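ABC transporter ATP-binding protein (Sulfolobus tokodaii, PDB 2PJZ) probably binds and hydrolyses ATP as the nucleotide-binding component of an ABC transporter, one thought to carry cobalt. Local coordinates at residues I9-S12 against R18-L21; G58-F61 against E66-K69; Y170-G175 against K192-Y197; R203-I208 against V229-D234. All blocks are in the same frame, centred on the assembly; numbering follows the deposited sequence.

Contact 1 of 4, residues I9-S12 against R18-L21; sequences ITLS and RFSL. With SO4 (sulfate ion), chain F.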
loop_
_atom_site.group_PDB
_atom_site.type_symbol
_atom_site.label_atom_id
_atom_site.label_comp_id
_atom_site.label_asym_id
_atom_site.label_seq_id
_atom_site.Cartn_x
_atom_site.Cartn_y
_atom_site.Cartn_z
ATOM N N ILE A 9 2.928 -16.243 3.700
ATOM C CA ILE A 9 4.291 -15.801 3.465
ATOM C C ILE A 9 5.041 -15.779 4.776
ATOM O O ILE A 9 4.488 -15.387 5.799
ATOM C CB ILE A 9 4.390 -14.391 2.823
ATOM C CG1 ILE A 9 3.216 -14.096 1.874
ATOM C CG2 ILE A 9 5.746 -14.256 2.131
ATOM C CD1 ILE A 9 3.158 -12.682 1.360
ATOM N N THR A 10 6.291 -16.222 4.747
ATOM C CA THR A 10 7.114 -16.214 5.968
ATOM C C THR A 10 7.652 -14.830 6.218
ATOM O O THR A 10 8.267 -14.214 5.325
ATOM C CB THR A 10 8.254 -17.200 5.846
ATOM O OG1 THR A 10 7.695 -18.518 5.733
ATOM C CG2 THR A 10 9.215 -17.127 7.060
ATOM N N LEU A 11 7.421 -14.327 7.425
ATOM C CA LEU A 11 7.930 -12.998 7.768
ATOM C C LEU A 11 9.245 -13.047 8.487
ATOM O O LEU A 11 10.045 -12.119 8.358
ATOM C CB LEU A 11 6.906 -12.253 8.659
ATOM C CG LEU A 11 5.511 -12.044 8.062
ATOM C CD1 LEU A 11 4.644 -11.151 8.995
ATOM C CD2 LEU A 11 5.651 -11.397 6.649
ATOM N N SER A 12 9.444 -14.054 9.327
ATOM C CA SER A 12 10.733 -14.192 9.989
ATOM C C SER A 12 11.074 -15.623 10.349
ATOM O O SER A 12 10.186 -16.456 10.523
ATOM C CB SER A 12 10.822 -13.284 11.224
ATOM O OG SER A 12 9.701 -13.421 12.031
ATOM N N ARG A 18 9.204 -20.523 12.517
ATOM C CA ARG A 18 9.123 -19.319 11.713
ATOM C C ARG A 18 7.877 -18.592 12.135
ATOM O O ARG A 18 7.001 -19.192 12.752
ATOM C CB ARG A 18 9.104 -19.668 10.219
ATOM C CG ARG A 18 7.789 -20.250 9.697
ATOM C CD ARG A 18 7.928 -20.762 8.239
ATOM N NE ARG A 18 6.647 -21.281 7.749
ATOM C CZ ARG A 18 6.167 -22.485 8.037
ATOM N NH1 ARG A 18 6.865 -23.335 8.798
ATOM N NH2 ARG A 18 5.004 -22.849 7.544
ATOM N N PHE A 19 7.795 -17.305 11.800
ATOM C CA PHE A 19 6.535 -16.602 11.947
ATOM C C PHE A 19 6.043 -16.233 10.548
ATOM O O PHE A 19 6.812 -15.683 9.770
ATOM C CB PHE A 19 6.683 -15.311 12.732
ATOM C CG PHE A 19 5.388 -14.638 12.915
ATOM C CD1 PHE A 19 4.455 -15.160 13.806
ATOM C CD2 PHE A 19 5.039 -13.555 12.118
ATOM C CE1 PHE A 19 3.195 -14.563 13.931
ATOM C CE2 PHE A 19 3.795 -12.953 12.246
ATOM C CZ PHE A 19 2.874 -13.457 13.139
ATOM N N SER A 20 4.769 -16.514 10.264
ATOM C CA SER A 20 4.250 -16.265 8.921
ATOM C C SER A 20 2.845 -15.673 8.955
ATOM O O SER A 20 2.160 -15.736 9.966
ATOM C CB SER A 20 4.245 -17.558 8.099
ATOM O OG SER A 20 3.570 -18.587 8.791
ATOM N N LEU A 21 2.455 -15.067 7.840
ATOM C CA LEU A 21 1.067 -14.764 7.535
ATOM C C LEU A 21 0.509 -16.025 6.888
ATOM O O LEU A 21 1.192 -16.676 6.071
ATOM C CB LEU A 21 0.993 -13.634 6.510
ATOM C CG LEU A 21 1.473 -12.260 6.957
ATOM C CD1 LEU A 21 1.387 -11.254 5.827
ATOM C CD2 LEU A 21 0.560 -11.826 8.075
HETATM S S SO4 F . 4.273 -20.521 3.794
HETATM O O1 SO4 F . 4.680 -19.962 5.160
HETATM O O2 SO4 F . 4.925 -21.802 3.269
HETATM O O3 SO4 F . 2.823 -20.797 3.813
HETATM O O4 SO4 F . 4.509 -19.427 2.831
#
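Leu-11 swings its CG to the side opposite its carbonyl carbon (chi1 -59°), while Phe-19 sends its ring straight away from its own backbone N (chi1 -178°); the two side chains therefore run alongside each other in the same direction. CD1 of Leu-11 reaches the ring edge of Phe-19 at CE2, 3.8 Å away, and the same methyl lies 3.9 Å from CG of Leu-21. Next to this apolar contact the strands form a classic beta bulge: Leu-11 and Ser-12 together oppose Phe-19, whose O accepts from Leu-11 N at 2.8 Å and from Ser-12 N at 3.1 Å, both donors in the carbonyl plane. The bulge interrupts the hairpin of strands 2-11 and 17-28, at one margin of the antiparallel sheet of this ABC-type ATPase; regular antiparallel pairing resumes at Thr-10 with Ser-20 and, hydrogen-bonded, at Ile-9 with Leu-21. On the side of Thr-10 and Ser-20, Thr-10 crosses the Arg-18 chain at about a right angle, with Thr-10 OG1 3.4 Å from Arg-18 CD. That hydroxyl also makes a weak bond to O1 of a sulfate ion, which Ser-57 holds as well. The guanidinium of Arg-18 turns its NH1 to the carbonyl of Gly-15, and Leu-11 packs onto Thr-45 of helix 43-50.

Contact 2 of 4, residues G58-F61 against E66-K69; sequences GNIF and EVRK. With SO4 (sulfate ion), chain B.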
loop_
_atom_site.group_PDB
_atom_site.type_symbol
_atom_site.label_atom_id
_atom_site.label_comp_id
_atom_site.label_asym_id
_atom_site.label_seq_id
_atom_site.Cartn_x
_atom_site.Cartn_y
_atom_site.Cartn_z
ATOM N N GLY A 58 0.029 -20.639 -1.677
ATOM C CA GLY A 58 -1.273 -20.248 -2.254
ATOM C C GLY A 58 -1.076 -19.584 -3.617
ATOM O O GLY A 58 -0.035 -19.763 -4.284
ATOM N N ASN A 59 -2.062 -18.800 -4.032
ATOM C CA ASN A 59 -2.102 -18.278 -5.402
ATOM C C ASN A 59 -2.507 -16.844 -5.400
ATOM O O ASN A 59 -3.293 -16.413 -4.559
ATOM C CB ASN A 59 -3.077 -19.130 -6.233
ATOM C CG ASN A 59 -2.515 -20.529 -6.473
ATOM O OD1 ASN A 59 -2.913 -21.506 -5.799
ATOM N ND2 ASN A 59 -1.481 -20.596 -7.266
ATOM N N ILE A 60 -1.926 -16.071 -6.320
ATOM C CA ILE A 60 -2.277 -14.660 -6.502
ATOM C C ILE A 60 -2.531 -14.488 -7.991
ATOM O O ILE A 60 -1.646 -14.801 -8.822
ATOM C CB ILE A 60 -1.111 -13.688 -6.062
ATOM C CG1 ILE A 60 -0.763 -13.911 -4.555
ATOM C CG2 ILE A 60 -1.491 -12.191 -6.349
ATOM C CD1 ILE A 60 0.524 -13.214 -4.026
ATOM N N PHE A 61 -3.717 -13.968 -8.333
ATOM C CA PHE A 61 -4.088 -13.767 -9.748
ATOM C C PHE A 61 -4.286 -12.301 -10.067
ATOM O O PHE A 61 -5.010 -11.611 -9.338
ATOM C CB PHE A 61 -5.393 -14.528 -10.107
ATOM C CG PHE A 61 -5.302 -16.031 -9.892
ATOM C CD1 PHE A 61 -4.890 -16.890 -10.929
ATOM C CD2 PHE A 61 -5.587 -16.560 -8.661
ATOM C CE1 PHE A 61 -4.809 -18.296 -10.727
ATOM C CE2 PHE A 61 -5.542 -17.963 -8.438
ATOM C CZ PHE A 61 -5.110 -18.827 -9.476
ATOM N N GLU A 66 -1.959 -16.054 -12.825
ATOM C CA GLU A 66 -1.267 -16.330 -11.573
ATOM C C GLU A 66 0.124 -15.680 -11.602
ATOM O O GLU A 66 0.808 -15.635 -12.651
ATOM C CB GLU A 66 -1.214 -17.846 -11.269
ATOM C CG GLU A 66 -1.302 -18.168 -9.748
ATOM C CD GLU A 66 0.008 -17.983 -9.033
ATOM O OE1 GLU A 66 0.001 -17.422 -7.928
ATOM O OE2 GLU A 66 1.068 -18.374 -9.610
ATOM N N VAL A 67 0.526 -15.116 -10.476
ATOM C CA VAL A 67 1.731 -14.298 -10.450
ATOM C C VAL A 67 2.980 -15.065 -10.897
ATOM O O VAL A 67 3.880 -14.489 -11.523
ATOM C CB VAL A 67 1.887 -13.595 -9.080
ATOM C CG1 VAL A 67 3.377 -13.158 -8.830
ATOM C CG2 VAL A 67 0.945 -12.392 -9.028
ATOM N N ARG A 68 3.031 -16.366 -10.644
ATOM C CA ARG A 68 4.173 -17.178 -11.141
ATOM C C ARG A 68 4.274 -17.229 -12.662
ATOM O O ARG A 68 5.300 -17.619 -13.198
ATOM C CB ARG A 68 4.073 -18.608 -10.604
ATOM C CG ARG A 68 4.214 -18.626 -9.086
ATOM C CD ARG A 68 3.864 -20.008 -8.526
ATOM N NE ARG A 68 3.921 -19.979 -7.047
ATOM C CZ ARG A 68 2.841 -19.970 -6.265
ATOM N NH1 ARG A 68 1.612 -19.954 -6.818
ATOM N NH2 ARG A 68 2.979 -19.942 -4.937
ATOM N N LYS A 69 3.180 -16.874 -13.338
ATOM C CA LYS A 69 3.081 -16.915 -14.788
ATOM C C LYS A 69 3.303 -15.520 -15.377
ATOM O O LYS A 69 3.058 -15.319 -16.572
ATOM C CB LYS A 69 1.693 -17.464 -15.194
ATOM C CG LYS A 69 1.470 -18.937 -14.747
ATOM C CD LYS A 69 0.085 -19.484 -15.198
ATOM C CE LYS A 69 -0.010 -20.967 -14.771
ATOM N NZ LYS A 69 -1.232 -21.658 -15.265
HETATM S S SO4 B . -4.350 -21.315 -13.935
HETATM O O1 SO4 B . -4.679 -22.013 -12.689
HETATM O O2 SO4 B . -3.151 -20.458 -13.705
HETATM O O3 SO4 B . -4.079 -22.244 -15.040
HETATM O O4 SO4 B . -5.477 -20.514 -14.317
#
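Phe-61 and Glu-66 face each other as an antiparallel non-hydrogen-bonded pair, after which residues 67-68 curl into a short 3-10 segment whose Val-67 N bonds to Ile-60 O at 2.7 Å. The bend of Glu-66 at chi2 (-80°) folds its carboxylate back along strand 59-61. There OE1 takes the N-H of Ile-60 on its anti lone pair, at 2.9 Å and nearly straight (173°), in place of a backbone acceptor. Tyr-56 OH bonds to the same oxygen, and Arg-68 NH1 lies 3.2 Å from Glu-66 OE1 in a salt bridge; three groups thus meet at this oxygen, which is likely to stabilise the buried carboxylate as an anion. The other oxygen, OE2, is met from above the carboxylate plane by Arg-68 N. On the way, CG of Glu-66 passes over one face of the Phe-61 ring, a CH-pi contact 4.0 Å from the centroid. Arg-68 is extended and presents its guanidinium end-on: NH1 and NH2 both grip Gly-58 O, at 3.0 and 3.1 Å, with the oxygen in the guanidinium plane. Lys-69 leaves the pair and bonds a sulfate through NZ. The contact lies where the chain leaves the short beta hairpin of strands 59-62 and 65-66, at the margin of the antiparallel sheet in the ABC ATPase fold.

Contact 3 of 4, residues Y170-G175 against K192-Y197; sequences YIKEYG and KEYKAY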
loop_
_atom_site.group_PDB
_atom_site.type_symbol
_atom_site.label_atom_id
_atom_site.label_comp_id
_atom_site.label_asym_id
_atom_site.label_seq_id
_atom_site.Cartn_x
_atom_site.Cartn_y
_atom_site.Cartn_z
ATOM N N TYR A 170 -2.025 12.725 -7.536
ATOM C CA TYR A 170 -1.669 11.805 -8.639
ATOM C C TYR A 170 -2.085 10.353 -8.374
ATOM O O TYR A 170 -2.477 9.630 -9.293
ATOM C CB TYR A 170 -0.175 11.887 -8.924
ATOM C CG TYR A 170 0.214 13.147 -9.653
ATOM C CD1 TYR A 170 -0.300 13.423 -10.918
ATOM C CD2 TYR A 170 1.115 14.048 -9.090
ATOM C CE1 TYR A 170 0.057 14.578 -11.597
ATOM C CE2 TYR A 170 1.479 15.212 -9.762
ATOM C CZ TYR A 170 0.946 15.468 -11.004
ATOM O OH TYR A 170 1.325 16.617 -11.663
ATOM N N ILE A 171 -1.947 9.935 -7.121
ATOM C CA ILE A 171 -2.373 8.601 -6.676
ATOM C C ILE A 171 -3.863 8.446 -6.955
ATOM O O ILE A 171 -4.317 7.399 -7.407
ATOM C CB ILE A 171 -2.010 8.378 -5.157
ATOM C CG1 ILE A 171 -0.494 8.217 -5.017
ATOM C CG2 ILE A 171 -2.780 7.176 -4.543
ATOM C CD1 ILE A 171 0.049 8.222 -3.586
ATOM N N LYS A 172 -4.634 9.499 -6.709
ATOM C CA LYS A 172 -6.076 9.424 -6.895
ATOM C C LYS A 172 -6.483 9.462 -8.366
ATOM O O LYS A 172 -7.477 8.831 -8.758
ATOM C CB LYS A 172 -6.790 10.457 -6.015
ATOM C CG LYS A 172 -6.532 10.180 -4.495
ATOM C CD LYS A 172 -6.884 11.388 -3.587
ATOM C CE LYS A 172 -8.369 11.519 -3.325
ATOM N NZ LYS A 172 -8.577 12.630 -2.318
ATOM N N GLU A 173 -5.685 10.155 -9.180
ATOM C CA GLU A 173 -5.979 10.318 -10.606
ATOM C C GLU A 173 -5.542 9.131 -11.463
ATOM O O GLU A 173 -6.242 8.765 -12.419
ATOM C CB GLU A 173 -5.358 11.606 -11.140
ATOM C CG GLU A 173 -5.455 11.734 -12.665
ATOM C CD GLU A 173 -5.023 13.079 -13.175
ATOM O OE1 GLU A 173 -4.299 13.791 -12.424
ATOM O OE2 GLU A 173 -5.406 13.418 -14.333
ATOM N N TYR A 174 -4.408 8.524 -11.113
ATOM C CA TYR A 174 -3.836 7.437 -11.905
ATOM C C TYR A 174 -3.909 6.061 -11.201
ATOM O O TYR A 174 -4.069 5.972 -9.963
ATOM C CB TYR A 174 -2.403 7.805 -12.320
ATOM C CG TYR A 174 -2.363 9.015 -13.227
ATOM C CD1 TYR A 174 -2.702 8.899 -14.574
ATOM C CD2 TYR A 174 -2.035 10.283 -12.734
ATOM C CE1 TYR A 174 -2.692 10.005 -15.418
ATOM C CE2 TYR A 174 -2.018 11.415 -13.583
ATOM C CZ TYR A 174 -2.350 11.257 -14.920
ATOM O OH TYR A 174 -2.345 12.335 -15.790
ATOM N N GLY A 175 -3.839 4.989 -11.986
ATOM C CA GLY A 175 -4.065 3.618 -11.473
ATOM C C GLY A 175 -5.431 3.393 -10.813
ATOM O O GLY A 175 -5.536 3.374 -9.600
ATOM N N LYS A 192 -11.091 9.365 2.023
ATOM C CA LYS A 192 -12.416 9.044 2.572
ATOM C C LYS A 192 -13.252 8.196 1.646
ATOM O O LYS A 192 -14.033 7.345 2.113
ATOM C CB LYS A 192 -13.199 10.332 2.908
ATOM C CG LYS A 192 -12.485 11.249 3.857
ATOM C CD LYS A 192 -13.219 12.603 4.032
ATOM C CE LYS A 192 -12.649 13.333 5.245
ATOM N NZ LYS A 192 -13.485 14.535 5.604
ATOM N N GLU A 193 -13.087 8.390 0.344
ATOM C CA GLU A 193 -13.909 7.645 -0.618
ATOM C C GLU A 193 -13.398 6.213 -0.858
ATOM O O GLU A 193 -13.987 5.444 -1.643
ATOM C CB GLU A 193 -14.074 8.443 -1.933
ATOM C CG GLU A 193 -12.806 8.637 -2.791
ATOM C CD GLU A 193 -11.853 9.782 -2.384
ATOM O OE1 GLU A 193 -11.476 10.558 -3.310
ATOM O OE2 GLU A 193 -11.438 9.887 -1.199
ATOM N N TYR A 194 -12.333 5.840 -0.148
ATOM C CA TYR A 194 -11.659 4.537 -0.375
ATOM C C TYR A 194 -12.044 3.534 0.669
ATOM O O TYR A 194 -12.527 3.922 1.725
ATOM C CB TYR A 194 -10.144 4.717 -0.382
ATOM C CG TYR A 194 -9.672 5.426 -1.600
ATOM C CD1 TYR A 194 -8.669 4.899 -2.404
ATOM C CD2 TYR A 194 -10.227 6.651 -1.955
ATOM C CE1 TYR A 194 -8.252 5.595 -3.564
ATOM C CE2 TYR A 194 -9.842 7.318 -3.083
ATOM C CZ TYR A 194 -8.868 6.803 -3.887
ATOM O OH TYR A 194 -8.530 7.542 -4.997
ATOM N N LYS A 195 -11.881 2.242 0.364
ATOM C CA LYS A 195 -12.096 1.187 1.335
ATOM C C LYS A 195 -10.743 0.822 1.954
ATOM O O LYS A 195 -9.702 0.878 1.266
ATOM C CB LYS A 195 -12.678 -0.073 0.686
ATOM C CG LYS A 195 -14.103 0.076 0.122
ATOM C CD LYS A 195 -14.572 -1.284 -0.376
ATOM C CE LYS A 195 -15.789 -1.149 -1.282
ATOM N NZ LYS A 195 -15.707 -2.256 -2.280
ATOM N N ALA A 196 -10.797 0.459 3.231
ATOM C CA ALA A 196 -9.653 -0.046 3.998
ATOM C C ALA A 196 -9.828 -1.456 4.576
ATOM O O ALA A 196 -10.927 -1.909 4.956
ATOM C CB ALA A 196 -9.282 0.956 5.158
ATOM N N TYR A 197 -8.691 -2.140 4.693
ATOM C CA TYR A 197 -8.576 -3.380 5.429
ATOM C C TYR A 197 -7.481 -3.187 6.482
ATOM O O TYR A 197 -6.579 -2.401 6.285
ATOM C CB TYR A 197 -8.119 -4.498 4.496
ATOM C CG TYR A 197 -9.152 -4.867 3.465
ATOM C CD1 TYR A 197 -9.959 -5.982 3.659
ATOM C CD2 TYR A 197 -9.319 -4.100 2.311
ATOM C CE1 TYR A 197 -10.935 -6.353 2.720
ATOM C CE2 TYR A 197 -10.294 -4.447 1.352
ATOM C CZ TYR A 197 -11.088 -5.590 1.583
ATOM O OH TYR A 197 -12.068 -5.966 0.694
#
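NZ of Lys-172 is shared between two acceptors: a long salt bridge of 3.7 Å leads to OE1 of Glu-193, and the firmer hold is a hydrogen bond to the carbonyl of Leu-190. The lysine rises from the last turn of helix 161-173, its chain bending at chi3 (79°), and it crosses both Glu-193 and Tyr-194 obliquely. Nearer than the charged nitrogen is CE, whose approach to Glu-193 OE1 is 3.3 Å. Lower on the chain, CG of Lys-172 lies 3.3 Å from OH of Tyr-194 and CB lies 3.5 Å from the same oxygen, so the methylene stem rests against the phenol oxygen. Glu-193 is itself folded back, bent at chi2 (-82°), which places its CD in the plane of the Tyr-194 ring at the edge. The phenol oxygen has its polar partner in Lys-32 NZ, and the ring meets Tyr-191 edge-to-face. In the fold, these side chains join the C-terminal end of a helix that flanks the mixed sheet to the loop entering strand 195-200. Were Lys-172 cut back to an alanine, Glu-193 would probably lose this opposite charge, the Leu-190 carbonyl its ammonium donor and the phenol oxygen its contact with CG. With no hydrogen bond passing directly between the two segments and the carboxylate exposed, attraction across the gap is likely to be modest; the two segments are probably joined mainly by the lysine's aliphatic stem, while its ammonium is held by Leu-190 just before the second segment.

Contact 4 of 4, residues R203-I208 against V229-D234; sequences RLQGPI and VLDIMD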
loop_
_atom_site.group_PDB
_atom_site.type_symbol
_atom_site.label_atom_id
_atom_site.label_comp_id
_atom_site.label_asym_id
_atom_site.label_seq_id
_atom_site.Cartn_x
_atom_site.Cartn_y
_atom_site.Cartn_z
ATOM N N ARG A 203 -4.525 -11.743 10.209
ATOM C CA ARG A 203 -5.587 -11.791 9.181
ATOM C C ARG A 203 -5.735 -10.455 8.433
ATOM O O ARG A 203 -5.372 -9.412 8.955
ATOM C CB ARG A 203 -6.949 -12.063 9.844
ATOM C CG ARG A 203 -7.161 -13.450 10.474
ATOM C CD ARG A 203 -8.112 -13.356 11.696
ATOM N NE ARG A 203 -7.938 -14.501 12.594
ATOM C CZ ARG A 203 -8.652 -15.627 12.536
ATOM N NH1 ARG A 203 -9.616 -15.773 11.631
ATOM N NH2 ARG A 203 -8.397 -16.618 13.389
ATOM N N LEU A 204 -6.282 -10.484 7.226
ATOM C CA LEU A 204 -6.681 -9.256 6.547
ATOM C C LEU A 204 -8.162 -9.021 6.831
ATOM O O LEU A 204 -9.005 -9.793 6.353
ATOM C CB LEU A 204 -6.475 -9.395 5.058
ATOM C CG LEU A 204 -6.165 -8.238 4.129
ATOM C CD1 LEU A 204 -5.127 -7.225 4.659
ATOM C CD2 LEU A 204 -5.639 -8.856 2.807
ATOM N N GLN A 205 -8.490 -7.959 7.569
ATOM C CA GLN A 205 -9.879 -7.781 8.038
ATOM C C GLN A 205 -10.547 -6.505 7.526
ATOM O O GLN A 205 -9.953 -5.435 7.549
ATOM C CB GLN A 205 -9.938 -7.900 9.565
ATOM C CG GLN A 205 -9.045 -9.018 10.132
ATOM C CD GLN A 205 -9.318 -9.314 11.596
ATOM O OE1 GLN A 205 -10.467 -9.247 12.042
ATOM N NE2 GLN A 205 -8.273 -9.621 12.357
ATOM N N GLY A 206 -11.776 -6.636 7.033
ATOM C CA GLY A 206 -12.450 -5.522 6.380
ATOM C C GLY A 206 -13.367 -6.087 5.312
ATOM O O GLY A 206 -13.622 -7.282 5.321
ATOM N N PRO A 207 -13.841 -5.248 4.384
ATOM C CA PRO A 207 -13.482 -3.851 4.197
ATOM C C PRO A 207 -14.256 -2.888 5.133
ATOM O O PRO A 207 -15.262 -3.277 5.705
ATOM C CB PRO A 207 -13.863 -3.597 2.738
ATOM C CG PRO A 207 -15.049 -4.477 2.529
ATOM C CD PRO A 207 -14.793 -5.712 3.355
ATOM N N ILE A 208 -13.749 -1.677 5.290
ATOM C CA ILE A 208 -14.515 -0.601 5.945
ATOM C C ILE A 208 -14.303 0.685 5.169
ATOM O O ILE A 208 -13.208 0.942 4.650
ATOM C CB ILE A 208 -14.162 -0.455 7.459
ATOM C CG1 ILE A 208 -15.019 0.648 8.121
ATOM C CG2 ILE A 208 -12.673 -0.153 7.678
ATOM C CD1 ILE A 208 -14.815 0.722 9.638
ATOM N N VAL A 229 -15.879 -5.582 13.049
ATOM C CA VAL A 229 -15.351 -6.230 14.248
ATOM C C VAL A 229 -14.026 -6.942 13.936
ATOM O O VAL A 229 -13.978 -7.810 13.079
ATOM C CB VAL A 229 -16.348 -7.230 14.876
ATOM C CG1 VAL A 229 -15.762 -7.839 16.163
ATOM C CG2 VAL A 229 -17.715 -6.515 15.187
ATOM N N LEU A 230 -12.966 -6.543 14.628
ATOM C CA LEU A 230 -11.645 -7.162 14.463
ATOM C C LEU A 230 -11.409 -8.255 15.486
ATOM O O LEU A 230 -11.594 -8.031 16.670
ATOM C CB LEU A 230 -10.540 -6.119 14.636
ATOM C CG LEU A 230 -10.538 -4.898 13.720
ATOM C CD1 LEU A 230 -9.487 -3.939 14.197
ATOM C CD2 LEU A 230 -10.296 -5.328 12.264
ATOM N N ASP A 231 -10.981 -9.425 15.020
ATOM C CA ASP A 231 -10.497 -10.513 15.888
ATOM C C ASP A 231 -8.978 -10.408 16.123
ATOM O O ASP A 231 -8.211 -10.406 15.152
ATOM C CB ASP A 231 -10.860 -11.847 15.233
ATOM C CG ASP A 231 -12.333 -11.929 14.855
ATOM O OD1 ASP A 231 -13.195 -11.641 15.716
ATOM O OD2 ASP A 231 -12.658 -12.277 13.706
ATOM N N ILE A 232 -8.554 -10.284 17.391
ATOM C CA ILE A 232 -7.143 -10.030 17.785
ATOM C C ILE A 232 -6.691 -10.793 19.061
ATOM O O ILE A 232 -7.324 -10.653 20.114
ATOM C CB ILE A 232 -6.894 -8.536 18.025
ATOM C CG1 ILE A 232 -7.240 -7.718 16.776
ATOM C CG2 ILE A 232 -5.445 -8.286 18.450
ATOM C CD1 ILE A 232 -7.236 -6.245 16.995
ATOM N N MET A 233 -5.554 -11.509 18.973
ATOM C CA MET A 233 -5.186 -12.646 19.877
ATOM C C MET A 233 -6.417 -13.524 20.113
ATOM O O MET A 233 -6.703 -14.406 19.303
ATOM C CB MET A 233 -4.340 -12.269 21.143
ATOM C CG MET A 233 -3.989 -10.768 21.231
ATOM S SD MET A 233 -2.291 -10.079 21.635
ATOM N N ASP A 234 -7.201 -13.232 21.142
ATOM C CA ASP A 234 -8.487 -13.909 21.279
ATOM C C ASP A 234 -9.679 -12.955 21.302
ATOM O O ASP A 234 -10.790 -13.334 20.928
ATOM C CB ASP A 234 -8.491 -14.821 22.504
ATOM C CG ASP A 234 -8.034 -16.225 22.171
ATOM O OD1 ASP A 234 -8.057 -16.589 20.964
ATOM O OD2 ASP A 234 -7.656 -16.971 23.105
HETATM O O HOH W 1 -6.983 -13.240 15.153
HETATM O O HOH W 2 -13.100 -9.174 10.498
#
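Gln-205 stretches its carboxamide out toward the backbone of Asp-231 and sets the amide edge against it, one group at its N-H, the other at its C=O. OE1 takes the N-H of Asp-231 at 3.0 Å, in the carbonyl plane and on a lone pair, while NE2 gives a hydrogen to Asp-231 O at 2.9 Å, nearly straight (165°). The side chain thus takes the part that the C=O and N-H of a residue on a paired antiparallel strand would play. CG stands opposite the carbonyl carbon (chi1 -40°) and the chain beyond it is extended, which carries the amide across the gap between strands whose axes come no nearer than 7.5 Å and run almost antiparallel, at 170°. Leu-230 supports the stem: its CD2 lies 3.7 Å from CB of Gln-205, and its CA lies 3.4 Å from OE1 of Gln-205. A water bonded to OE1 of Gln-205 and to Val-229 O extends the link, and a second one makes weak bonds to Arg-203 NE and Asp-231 O. NE2 has a further acceptor in the carbonyl of Val-200, whereas the carboxylate of Asp-231 turns to Lys-236 in a salt bridge. Without the carboxamide, as with a leucine in its place, the N-H and C=O of Asp-231 are likely to lose these partners, and Val-200 O its amide donor. The two strands are the margins of separate sheets, 203-209 of the mixed sheet of the ATP-binding fold and 228-232 of the antiparallel sheet near the C-terminus, and the glutamine bridges them where direct strand pairing does not occur.

Contacts 1 and 2 belong to one antiparallel sheet, where strands 2-11 and 59-62 are neighbours; their centres are 19 Å apart and their nearest atoms about 6 Å. Contacts 3 and 4 share the mixed sheet and touch directly, Ala-196 N lying 2.8 Å from Ile-208 O in a probable hydrogen bond, while Tyr-197 packs on Gly-206 and Pro-207. Contact 4 then leads to the C-terminal sheet. Contacts 1 and 3 lie on opposite sides of the chain's centre, 28 Å apart between centres. Contact 1 borders the probable nucleotide site: its Leu-11 touches the probable Walker A region and helix 43-50; none of the contacts holds a bound nucleotide.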